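Long-range contact in Alpha/beta hydrolase family protein (Bacillus anthracis, PDB 3OOS), which is probably a hydrolase of the alpha/beta fold family, although its natural substrate is not known: residues S73-R85 with M103-S115. Residues are numbered along the deposited sequence; the frame is centred on the assembly and turned at random.
Sequences SMTETIKDLEAIR and MLALVYATEAQES
Ile78 drops as a knob into a hole lined by Val107, Tyr108, Glu111 and Ala112, where two helices of the alpha/beta hydrolase fold cross on one side of the central sheet. Helix 100-112 starts within a GxSxG pattern consistent with the nucleophile elbow of this family; its 103-112 part and helix 74-85 cross at -73° with axes 9.6 Å apart. The packing is tight around Ile78. With chi1 at -61°, CG1 lies beside the backbone N and CG2 beside the carbonyl carbon, and both branches reach Tyr108: Ile78 CD1 touches Tyr108 CB at 3.6 Å, while CG2 sits over a ring face in a CH-pi contact. Leu81 CD1 meets the same ring obliquely near CE2, and Phe95 of strand 93-98 packs against it too. Towards the start of both segments, Leu104 CD1 touches both Ile78 CD1 and Thr77 CG2, and in one of its two conformers the selenium of selenomethionine Met74 lies 3.7 Å from Val107 CG2. The looser, wetter flank is that of Thr75 and Glu111, each in two conformers: in one, Thr75 CG2 merely brushes Glu111 OE1, and a water donates to both Thr75 O and Glu111 OE1. At the far end a polar cluster closes the contact. Glu82, its chain bent at chi2 (-72°), turns its carboxylate to Tyr108 and Ser115, and Arg85 grips it side-on from its own helix, NE to OE2 and NH2 to OE1, from above the carboxylate plane; Arg85 NH1 bonds Ile90 O. Four donors thus share two oxygens, which would favour the charged carboxylate. Ser115 OG donates to Glu82 OE1 at 2.7 Å on the syn side, whereas Tyr108 OH, itself bonded by Trp93 NE1, donates to the anti lone pair of Glu82 OE2 at 2.6 Å.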
# COMPACT_ATOMS: atom_id res chain seq x y z
N SER A 73 -6.06 -5.57 12.64
CA SER A 73 -6.27 -4.11 12.70
C SER A 73 -4.99 -3.35 12.35
O SER A 73 -3.89 -3.89 12.48
CB SER A 73 -6.77 -3.69 14.08
OG SER A 73 -5.72 -3.71 15.03
N MSE A 74 -5.14 -2.11 11.91
CA MSE A 74 -3.99 -1.28 11.58
C MSE A 74 -3.12 -1.02 12.81
O MSE A 74 -1.90 -1.04 12.73
CB MSE A 74 -4.42 0.02 10.91
CG MSE A 74 -4.84 -0.18 9.46
SE MSE A 74 -4.81 1.45 8.40
CE MSE A 74 -6.70 1.87 8.41
N THR A 75 -3.76 -0.79 13.96
CA THR A 75 -3.01 -0.60 15.20
C THR A 75 -2.11 -1.80 15.50
O THR A 75 -0.92 -1.65 15.79
CB THR A 75 -3.94 -0.35 16.40
OG1 THR A 75 -4.67 0.87 16.19
CG2 THR A 75 -3.12 -0.24 17.67
N GLU A 76 -2.70 -2.99 15.43
CA GLU A 76 -1.99 -4.24 15.74
C GLU A 76 -0.92 -4.53 14.69
O GLU A 76 0.15 -5.06 15.01
CB GLU A 76 -2.97 -5.42 15.88
CG GLU A 76 -3.82 -5.37 17.15
CD GLU A 76 -2.99 -5.43 18.43
OE1 GLU A 76 -2.24 -6.41 18.61
OE2 GLU A 76 -3.10 -4.50 19.26
N THR A 77 -1.22 -4.17 13.44
CA THR A 77 -0.25 -4.26 12.35
C THR A 77 1.01 -3.44 12.65
O THR A 77 2.13 -3.92 12.47
CB THR A 77 -0.88 -3.80 11.01
OG1 THR A 77 -2.02 -4.62 10.70
CG2 THR A 77 0.13 -3.89 9.87
N ILE A 78 0.82 -2.21 13.12
CA ILE A 78 1.95 -1.35 13.48
C ILE A 78 2.80 -1.97 14.59
O ILE A 78 4.04 -1.94 14.52
CB ILE A 78 1.51 0.10 13.84
CG1 ILE A 78 0.81 0.77 12.65
CG2 ILE A 78 2.72 0.96 14.27
CD1 ILE A 78 1.51 0.59 11.31
N LYS A 79 2.15 -2.56 15.59
CA LYS A 79 2.84 -3.26 16.66
C LYS A 79 3.68 -4.43 16.12
O LYS A 79 4.80 -4.66 16.58
CB LYS A 79 1.85 -3.75 17.72
CG LYS A 79 1.08 -2.62 18.39
CD LYS A 79 0.06 -3.17 19.37
CE LYS A 79 -0.64 -2.05 20.12
NZ LYS A 79 0.32 -1.29 20.96
N ASP A 80 3.14 -5.14 15.13
CA ASP A 80 3.86 -6.23 14.45
C ASP A 80 5.08 -5.70 13.70
O ASP A 80 6.17 -6.25 13.82
CB ASP A 80 2.94 -6.97 13.48
CG ASP A 80 1.94 -7.88 14.18
OD1 ASP A 80 2.01 -8.05 15.42
OD2 ASP A 80 1.07 -8.44 13.48
N LEU A 81 4.90 -4.62 12.94
CA LEU A 81 6.00 -4.01 12.21
C LEU A 81 7.09 -3.48 13.15
O LEU A 81 8.28 -3.59 12.86
CB LEU A 81 5.51 -2.89 11.27
CG LEU A 81 4.63 -3.36 10.10
CD1 LEU A 81 4.07 -2.17 9.34
CD2 LEU A 81 5.40 -4.30 9.16
N GLU A 82 6.66 -2.92 14.28
CA GLU A 82 7.59 -2.44 15.29
C GLU A 82 8.41 -3.59 15.90
O GLU A 82 9.61 -3.44 16.15
CB GLU A 82 6.85 -1.65 16.37
CG GLU A 82 6.50 -0.24 15.92
CD GLU A 82 7.72 0.66 15.87
OE1 GLU A 82 8.08 1.24 16.92
OE2 GLU A 82 8.32 0.78 14.78
N ALA A 83 7.75 -4.73 16.12
CA ALA A 83 8.43 -5.92 16.63
C ALA A 83 9.46 -6.45 15.63
O ALA A 83 10.54 -6.89 16.02
CB ALA A 83 7.42 -7.01 16.99
N ILE A 84 9.13 -6.39 14.34
CA ILE A 84 10.07 -6.78 13.28
C ILE A 84 11.27 -5.84 13.29
O ILE A 84 12.42 -6.28 13.28
CB ILE A 84 9.39 -6.83 11.90
CG1 ILE A 84 8.35 -7.95 11.87
CG2 ILE A 84 10.43 -7.01 10.77
CD1 ILE A 84 7.42 -7.92 10.67
N ARG A 85 10.99 -4.53 13.31
CA ARG A 85 12.05 -3.52 13.39
C ARG A 85 13.01 -3.78 14.56
O ARG A 85 14.23 -3.77 14.38
CB ARG A 85 11.45 -2.11 13.47
CG ARG A 85 12.50 -1.00 13.43
CD ARG A 85 11.95 0.38 13.83
NE ARG A 85 11.16 0.37 15.07
CZ ARG A 85 11.65 0.18 16.29
NH1 ARG A 85 12.95 -0.04 16.49
NH2 ARG A 85 10.83 0.21 17.34
N MSE A 103 -2.64 4.28 3.64
CA MSE A 103 -3.41 4.51 4.86
C MSE A 103 -2.67 3.92 6.05
O MSE A 103 -2.58 4.55 7.11
CB MSE A 103 -4.81 3.92 4.73
CG MSE A 103 -5.63 4.54 3.62
SE MSE A 103 -7.29 3.58 3.32
CE MSE A 103 -7.72 4.37 1.59
N LEU A 104 -2.12 2.72 5.86
CA LEU A 104 -1.32 2.08 6.90
C LEU A 104 -0.09 2.93 7.27
O LEU A 104 0.25 3.05 8.45
CB LEU A 104 -0.90 0.67 6.46
CG LEU A 104 -0.13 -0.19 7.47
CD1 LEU A 104 -0.91 -0.40 8.77
CD2 LEU A 104 0.25 -1.52 6.83
N ALA A 105 0.54 3.54 6.26
CA ALA A 105 1.66 4.47 6.48
C ALA A 105 1.28 5.62 7.40
O ALA A 105 2.04 5.99 8.29
CB ALA A 105 2.17 5.01 5.14
N LEU A 106 0.10 6.19 7.17
CA LEU A 106 -0.39 7.30 7.98
C LEU A 106 -0.61 6.87 9.42
O LEU A 106 -0.29 7.61 10.35
CB LEU A 106 -1.66 7.91 7.38
CG LEU A 106 -1.49 8.54 5.99
CD1 LEU A 106 -2.85 8.95 5.42
CD2 LEU A 106 -0.52 9.73 5.99
N VAL A 107 -1.15 5.67 9.61
CA VAL A 107 -1.34 5.12 10.96
C VAL A 107 0.01 4.80 11.62
O VAL A 107 0.16 5.03 12.82
CB VAL A 107 -2.31 3.91 10.96
CG1 VAL A 107 -2.45 3.31 12.36
CG2 VAL A 107 -3.69 4.35 10.45
N TYR A 108 0.99 4.31 10.86
CA TYR A 108 2.34 4.13 11.42
C TYR A 108 2.85 5.46 11.98
O TYR A 108 3.37 5.51 13.11
CB TYR A 108 3.31 3.59 10.36
CG TYR A 108 4.45 2.73 10.89
CD1 TYR A 108 5.04 2.97 12.14
CD2 TYR A 108 4.96 1.68 10.13
CE1 TYR A 108 6.09 2.18 12.62
CE2 TYR A 108 6.01 0.88 10.59
CZ TYR A 108 6.57 1.14 11.83
OH TYR A 108 7.60 0.34 12.27
N ALA A 109 2.67 6.53 11.22
CA ALA A 109 3.10 7.86 11.64
C ALA A 109 2.36 8.35 12.89
O ALA A 109 2.97 8.89 13.81
CB ALA A 109 2.97 8.85 10.50
N THR A 110 1.05 8.15 12.93
CA THR A 110 0.27 8.66 14.07
C THR A 110 0.50 7.86 15.36
O THR A 110 0.44 8.41 16.46
CB THR A 110 -1.23 8.78 13.76
OG1 THR A 110 -1.77 7.49 13.44
CG2 THR A 110 -1.47 9.75 12.60
N GLU A 111 0.77 6.56 15.22
CA GLU A 111 1.00 5.71 16.39
C GLU A 111 2.45 5.77 16.85
O GLU A 111 2.72 5.84 18.05
CB GLU A 111 0.62 4.26 16.08
CG GLU A 111 -0.87 4.02 15.91
CD GLU A 111 -1.59 3.80 17.22
OE1 GLU A 111 -1.21 2.88 17.98
OE2 GLU A 111 -2.56 4.53 17.49
N ALA A 112 3.38 5.74 15.89
CA ALA A 112 4.80 5.50 16.20
C ALA A 112 5.79 6.27 15.33
O ALA A 112 6.79 5.70 14.89
CB ALA A 112 5.09 3.99 16.14
N GLN A 113 5.54 7.56 15.12
CA GLN A 113 6.42 8.36 14.24
C GLN A 113 7.87 8.40 14.71
O GLN A 113 8.77 8.58 13.90
CB GLN A 113 5.88 9.78 14.03
CG GLN A 113 5.78 10.63 15.28
CD GLN A 113 5.35 12.06 14.98
OE1 GLN A 113 5.94 12.73 14.13
NE2 GLN A 113 4.32 12.52 15.68
N GLU A 114 8.08 8.23 16.02
CA GLU A 114 9.44 8.29 16.57
C GLU A 114 10.33 7.19 16.02
O GLU A 114 11.56 7.33 16.00
CB GLU A 114 9.42 8.27 18.11
CG GLU A 114 10.82 8.33 18.73
CD GLU A 114 10.82 8.77 20.17
OE1 GLU A 114 10.55 9.96 20.43
OE2 GLU A 114 11.12 7.92 21.04
N SER A 115 9.72 6.10 15.55
CA SER A 115 10.46 5.00 14.95
C SER A 115 10.70 5.16 13.45
O SER A 115 11.34 4.31 12.83
CB SER A 115 9.72 3.68 15.18
OG SER A 115 9.59 3.42 16.57
O HOH W 1 0.17 0.65 17.29